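Local structure of DUF1285 domain-containing protein (Shewanella baltica, 2RA9) at residues P78-D83 against S96-T101; H104-K109 against V118-E123. The protein is of unknown function but, as a DUF1285 family member, possibly takes part in signal transduction. All coordinates share one frame; numbering follows the deposited sequence.

Contact 1 of 2, residues P78-D83 against S96-T101. With EDO (1,2-ethanediol), chain D.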
loop_
_atom_site.group_PDB
_atom_site.type_symbol
_atom_site.label_atom_id
_atom_site.label_comp_id
_atom_site.label_asym_id
_atom_site.label_seq_id
_atom_site.Cartn_x
_atom_site.Cartn_y
_atom_site.Cartn_z
ATOM N N PRO A 78 0.201 4.162 2.580
ATOM C CA PRO A 78 0.158 4.772 1.242
ATOM C C PRO A 78 -0.806 4.075 0.275
ATOM O O PRO A 78 -1.230 4.673 -0.717
ATOM C CB PRO A 78 1.613 4.603 0.746
ATOM C CG PRO A 78 2.172 3.495 1.548
ATOM C CD PRO A 78 1.541 3.638 2.887
ATOM N N LEU A 79 -1.124 2.808 0.568
ATOM C CA LEU A 79 -1.913 1.982 -0.316
ATOM C C LEU A 79 -2.957 1.233 0.507
ATOM O O LEU A 79 -2.686 0.823 1.626
ATOM C CB LEU A 79 -1.013 0.993 -1.034
ATOM C CG LEU A 79 -0.066 1.616 -2.073
ATOM C CD1 LEU A 79 1.021 0.707 -2.448
ATOM C CD2 LEU A 79 -0.842 2.117 -3.302
ATOM N N LEU A 80 -4.160 1.084 -0.056
ATOM C CA LEU A 80 -5.228 0.308 0.550
ATOM C C LEU A 80 -5.420 -0.971 -0.293
ATOM O O LEU A 80 -5.815 -0.917 -1.471
ATOM C CB LEU A 80 -6.530 1.117 0.530
ATOM C CG LEU A 80 -7.686 0.452 1.308
ATOM C CD1 LEU A 80 -7.505 0.660 2.789
ATOM C CD2 LEU A 80 -9.033 0.965 0.819
ATOM N N ILE A 81 -5.175 -2.104 0.335
ATOM C CA ILE A 81 -5.331 -3.404 -0.287
ATOM C C ILE A 81 -6.809 -3.795 -0.325
ATOM O O ILE A 81 -7.484 -3.833 0.693
ATOM C CB ILE A 81 -4.514 -4.462 0.433
ATOM C CG1 ILE A 81 -3.011 -4.206 0.206
ATOM C CG2 ILE A 81 -4.931 -5.886 -0.051
ATOM C CD1 ILE A 81 -2.037 -5.000 1.096
ATOM N N VAL A 82 -7.325 -4.108 -1.503
ATOM C CA VAL A 82 -8.754 -4.414 -1.664
ATOM C C VAL A 82 -8.980 -5.856 -2.155
ATOM O O VAL A 82 -10.110 -6.351 -2.092
ATOM C CB VAL A 82 -9.452 -3.399 -2.553
ATOM C CG1 VAL A 82 -9.349 -2.022 -1.939
ATOM C CG2 VAL A 82 -8.948 -3.385 -4.042
ATOM N N ASP A 83 -7.933 -6.538 -2.616
ATOM C CA ASP A 83 -8.048 -7.926 -3.093
ATOM C C ASP A 83 -6.719 -8.617 -2.959
ATOM O O ASP A 83 -5.661 -7.970 -2.872
ATOM C CB ASP A 83 -8.529 -7.926 -4.559
ATOM C CG ASP A 83 -9.241 -9.198 -4.973
ATOM O OD1 ASP A 83 -9.427 -10.110 -4.151
ATOM O OD2 ASP A 83 -9.607 -9.270 -6.166
ATOM N N SER A 96 -3.828 -6.520 -4.713
ATOM C CA SER A 96 -4.109 -5.344 -5.507
ATOM C C SER A 96 -4.767 -4.283 -4.644
ATOM O O SER A 96 -5.315 -4.573 -3.574
ATOM C CB SER A 96 -4.934 -5.694 -6.738
ATOM O OG SER A 96 -6.221 -6.091 -6.381
ATOM N N THR A 97 -4.688 -3.044 -5.099
ATOM C CA THR A 97 -5.018 -1.913 -4.258
ATOM C C THR A 97 -6.175 -1.086 -4.849
ATOM O O THR A 97 -6.572 -1.239 -6.018
ATOM C CB THR A 97 -3.808 -0.997 -4.064
ATOM O OG1 THR A 97 -3.512 -0.362 -5.299
ATOM C CG2 THR A 97 -2.607 -1.775 -3.570
ATOM N N SER A 98 -6.667 -0.126 -4.084
ATOM C CA SER A 98 -7.806 0.685 -4.513
ATOM C C SER A 98 -7.510 1.589 -5.694
ATOM O O SER A 98 -8.426 2.013 -6.378
ATOM C CB SER A 98 -8.297 1.545 -3.372
ATOM O OG SER A 98 -7.323 2.507 -2.978
ATOM N N ILE A 99 -6.235 1.904 -5.920
ATOM C CA ILE A 99 -5.803 2.690 -7.093
ATOM C C ILE A 99 -5.339 1.803 -8.281
ATOM O O ILE A 99 -4.906 2.293 -9.315
ATOM C CB ILE A 99 -4.744 3.719 -6.729
ATOM C CG1 ILE A 99 -3.465 3.073 -6.228
ATOM C CG2 ILE A 99 -5.346 4.745 -5.754
ATOM C CD1 ILE A 99 -2.239 4.001 -6.179
ATOM N N GLY A 100 -5.481 0.490 -8.131
ATOM C CA GLY A 100 -5.205 -0.435 -9.206
ATOM C C GLY A 100 -3.775 -0.919 -9.300
ATOM O O GLY A 100 -3.424 -1.483 -10.324
ATOM N N THR A 101 -2.966 -0.790 -8.235
ATOM C CA THR A 101 -1.612 -1.335 -8.274
ATOM C C THR A 101 -1.640 -2.799 -7.881
ATOM O O THR A 101 -2.526 -3.226 -7.135
ATOM C CB THR A 101 -0.603 -0.547 -7.391
ATOM O OG1 THR A 101 -1.004 -0.534 -6.023
ATOM C CG2 THR A 101 -0.461 0.904 -7.859
HETATM C C1 EDO D . -10.498 -10.246 -1.206
HETATM O O1 EDO D . -11.596 -10.120 -0.306
HETATM C C2 EDO D . -10.270 -11.704 -1.555
HETATM O O2 EDO D . -11.212 -12.112 -2.547
HETATM O O HOH W 1 -4.553 2.270 -2.711
#
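A classic beta bulge interrupts the antiparallel hairpin of strands 79-86 and 93-97 near its open end. Val82 and Asp83 both face Ser96, whose carbonyl oxygen takes Val82 N at 2.9 Å within the carbonyl plane and Asp83 N in a longer, weak bond. The register therefore slips by one between the Ile81-Thr97 and Asp83-Ser96 pairs. Ser96 N answers to Asp83 O at 3.0 Å, nearly straight at hydrogen (167°) but from above the carbonyl plane. Beyond the bulge, Ser98 N lies close to the C=O axis of Leu80, 2.9 Å from Leu80 O, as strand 93-97 gives way to a type I turn from Thr97 to Gly100.

The tight part lies beside this turn. Leu79 crosses Ile99 at about a right angle, its CD2 reaching Ile99 CD1 at 3.7 Å, and meets Thr101 tip to tip. Ile99 holds CG1 in the crowded position between backbone N and carbonyl carbon (chi1 64°) and also packs on Ala47 and Ala51 of helix 44-51, so the cluster ties the hairpin to that helix.

The other side is looser and wetter. Val82, though exposed, lies against the start of the turn, CG2 3.7 Å from Thr97 C, while one water bridges Leu80 N and Ser98 OG. The end of Asp83 leads away from Ser96; its OD1 takes a weak bond from a bound ethanediol, probably a crystallisation additive. Beside Leu79, Thr97 OG1 and Thr101 OG1 share a hydrogen bond of 2.6 Å, and Thr101 OG1 is hydrogen-bonded to His103 NE2 as well.

Contact 2 of 2, residues H104-K109 against V118-E123. With EDO (1,2-ethanediol), chain F.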
loop_
_atom_site.group_PDB
_atom_site.type_symbol
_atom_site.label_atom_id
_atom_site.label_comp_id
_atom_site.label_asym_id
_atom_site.label_seq_id
_atom_site.Cartn_x
_atom_site.Cartn_y
_atom_site.Cartn_z
ATOM N N HIS A 104 3.424 -8.415 -5.775
ATOM C CA HIS A 104 3.693 -9.847 -5.710
ATOM C C HIS A 104 4.539 -10.194 -4.514
ATOM O O HIS A 104 5.130 -9.344 -3.861
ATOM C CB HIS A 104 4.413 -10.320 -6.986
ATOM C CG HIS A 104 3.749 -9.874 -8.249
ATOM N ND1 HIS A 104 2.588 -10.439 -8.727
ATOM C CD2 HIS A 104 4.067 -8.882 -9.117
ATOM C CE1 HIS A 104 2.233 -9.840 -9.850
ATOM N NE2 HIS A 104 3.108 -8.885 -10.103
ATOM N N ASN A 105 4.582 -11.489 -4.218
ATOM C CA ASN A 105 5.452 -12.019 -3.195
ATOM C C ASN A 105 5.198 -11.440 -1.810
ATOM O O ASN A 105 6.109 -11.265 -0.999
ATOM C CB ASN A 105 6.921 -11.853 -3.623
ATOM C CG ASN A 105 7.193 -12.516 -4.947
ATOM O OD1 ASN A 105 6.802 -13.670 -5.156
ATOM N ND2 ASN A 105 7.849 -11.791 -5.868
ATOM N N VAL A 106 3.927 -11.227 -1.509
ATOM C CA VAL A 106 3.563 -10.588 -0.258
ATOM C C VAL A 106 3.399 -11.629 0.836
ATOM O O VAL A 106 2.719 -12.623 0.637
ATOM C CB VAL A 106 2.288 -9.732 -0.422
ATOM C CG1 VAL A 106 1.882 -9.073 0.915
ATOM C CG2 VAL A 106 2.515 -8.672 -1.463
ATOM N N ASP A 107 4.057 -11.393 1.962
ATOM C CA ASP A 107 4.268 -12.411 2.991
ATOM C C ASP A 107 3.388 -12.151 4.234
ATOM O O ASP A 107 3.632 -11.238 5.001
ATOM C CB ASP A 107 5.737 -12.451 3.368
ATOM C CG ASP A 107 6.109 -13.617 4.250
ATOM O OD1 ASP A 107 5.202 -14.376 4.675
ATOM O OD2 ASP A 107 7.338 -13.753 4.532
ATOM N N ILE A 108 2.366 -12.980 4.401
ATOM C CA ILE A 108 1.469 -12.930 5.548
ATOM C C ILE A 108 2.232 -12.892 6.875
ATOM O O ILE A 108 1.840 -12.213 7.807
ATOM C CB ILE A 108 0.472 -14.158 5.500
ATOM C CG1 ILE A 108 -0.607 -13.941 4.416
ATOM C CG2 ILE A 108 -0.179 -14.392 6.850
ATOM C CD1 ILE A 108 -1.314 -15.219 3.944
ATOM N N LYS A 109 3.326 -13.647 6.966
ATOM C CA LYS A 109 4.129 -13.742 8.178
ATOM C C LYS A 109 4.692 -12.384 8.633
ATOM O O LYS A 109 4.980 -12.171 9.816
ATOM C CB LYS A 109 5.276 -14.708 7.880
ATOM C CG LYS A 109 6.199 -15.055 8.991
ATOM C CD LYS A 109 7.244 -16.083 8.508
ATOM C CE LYS A 109 8.101 -15.565 7.343
ATOM N NZ LYS A 109 8.691 -14.209 7.594
ATOM N N VAL A 118 -4.719 -3.959 9.877
ATOM C CA VAL A 118 -3.666 -4.881 9.518
ATOM C C VAL A 118 -2.984 -4.331 8.271
ATOM O O VAL A 118 -3.627 -3.816 7.354
ATOM C CB VAL A 118 -4.217 -6.258 9.241
ATOM C CG1 VAL A 118 -3.108 -7.210 8.739
ATOM C CG2 VAL A 118 -4.888 -6.814 10.503
ATOM N N TYR A 119 -1.662 -4.440 8.274
ATOM C CA TYR A 119 -0.820 -3.930 7.185
ATOM C C TYR A 119 0.092 -5.001 6.644
ATOM O O TYR A 119 0.600 -5.791 7.397
ATOM C CB TYR A 119 0.028 -2.745 7.656
ATOM C CG TYR A 119 -0.757 -1.626 8.260
ATOM C CD1 TYR A 119 -1.140 -1.666 9.592
ATOM C CD2 TYR A 119 -1.085 -0.499 7.532
ATOM C CE1 TYR A 119 -1.825 -0.643 10.162
ATOM C CE2 TYR A 119 -1.817 0.562 8.116
ATOM C CZ TYR A 119 -2.209 0.463 9.414
ATOM O OH TYR A 119 -2.892 1.488 10.009
ATOM N N LEU A 120 0.287 -5.034 5.323
ATOM C CA LEU A 120 1.193 -5.989 4.700
ATOM C C LEU A 120 2.330 -5.247 4.019
ATOM O O LEU A 120 2.098 -4.222 3.383
ATOM C CB LEU A 120 0.467 -6.875 3.672
ATOM C CG LEU A 120 -0.597 -7.839 4.220
ATOM C CD1 LEU A 120 -1.418 -8.511 3.116
ATOM C CD2 LEU A 120 0.032 -8.894 5.153
ATOM N N PRO A 121 3.557 -5.770 4.103
ATOM C CA PRO A 121 4.655 -5.028 3.507
ATOM C C PRO A 121 4.794 -5.303 2.007
ATOM O O PRO A 121 4.655 -6.433 1.551
ATOM C CB PRO A 121 5.867 -5.505 4.306
ATOM C CG PRO A 121 5.517 -6.930 4.682
ATOM C CD PRO A 121 4.029 -6.983 4.799
ATOM N N LEU A 122 4.994 -4.220 1.265
ATOM C CA LEU A 122 5.137 -4.245 -0.174
ATOM C C LEU A 122 6.523 -3.717 -0.504
ATOM O O LEU A 122 7.375 -3.588 0.372
ATOM C CB LEU A 122 4.041 -3.374 -0.820
ATOM C CG LEU A 122 2.625 -3.562 -0.265
ATOM C CD1 LEU A 122 1.678 -2.558 -0.827
ATOM C CD2 LEU A 122 2.110 -4.991 -0.453
ATOM N N GLU A 123 6.733 -3.330 -1.754
ATOM C CA GLU A 123 8.051 -2.881 -2.192
ATOM C C GLU A 123 8.287 -1.433 -1.842
ATOM O O GLU A 123 7.384 -0.723 -1.448
ATOM C CB GLU A 123 8.191 -3.091 -3.704
ATOM C CG GLU A 123 7.312 -2.224 -4.565
ATOM C CD GLU A 123 5.959 -2.819 -4.940
ATOM O OE1 GLU A 123 5.469 -3.752 -4.248
ATOM O OE2 GLU A 123 5.388 -2.330 -5.954
HETATM C C1 EDO F . -9.504 -3.920 8.619
HETATM O O1 EDO F . -9.701 -3.049 9.742
HETATM C C2 EDO F . -8.071 -4.439 8.578
HETATM O O2 EDO F . -7.124 -3.378 8.311
HETATM O O HOH W 2 5.385 -6.838 -2.917
HETATM O O HOH W 3 5.516 -8.990 1.936
#
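The carboxylate of Asp107 is gripped at both oxygens: Lys109 N meets OD1 from above its plane, while OD2 is bonded to Gln110 NE2 and weakly paired with Lys109 NZ. The bond from Lys109 N to Asp107 OD1 (3.0 Å) makes an Asx turn, which leads the chain into the short 3-10 segment beginning at Ile108. With CG anti to the backbone N (chi1 -170°), Asp107 carries its acid group away from strand 118-121. The puckered ring of Pro121 brings CD to 4.3 Å from Asp107 O and also touches Trp127 and Gln110.

The segments belong to separate parts of one mixed beta sheet and meet through side chains and water instead of strand pairing. Strand 102-106 ends in a G1 bulge in which Asn105 and Val106 both face Leu93, and the chain turns a corner there. Val106, buried, then points at strand 118-121 and straddles two leucines. The Val106 and Leu120 side chains cross at about a right angle, CG1 3.8 Å from Leu120 CB; Leu122 crosses obliquely, its CD2 3.8 Å from Val106 CG2. Leu120 also touches Ile81 of strand 79-86 and Phe138 of helix 135-141, so Val106 joins a cluster lying between the sheet and that helix.

Toward the polar margin water replaces packing. One water donates to His104 O at 2.7 Å and, weakly, to Glu123 OE1, which is also hydrogen-bonded to His103 ND1. The other bridges the two backbones, accepting from Asp107 N at 2.8 Å and donating to Pro121 O at 2.7 Å.

In the fold
The two contacts follow one another in sequence, with residues 78-101 preceding 104-123, and their centres lie 12 Å apart in the same six-stranded mixed sheet. Contact 1 pairs neighbouring strands 79-86 and 93-97; contact 2 spans from edge strand 102-106 to strand 118-121 on the far side of 127-130. The two contacts touch through packing, Leu79 CD1 3.7 Å from Leu122 CD1 and Ile81 CD1 against Leu120 CB. The other sheet has the same strand order, consistent with the repeated structural motifs of this fold. Contact 1 leans on helix 44-51, contact 2 on helix 135-141.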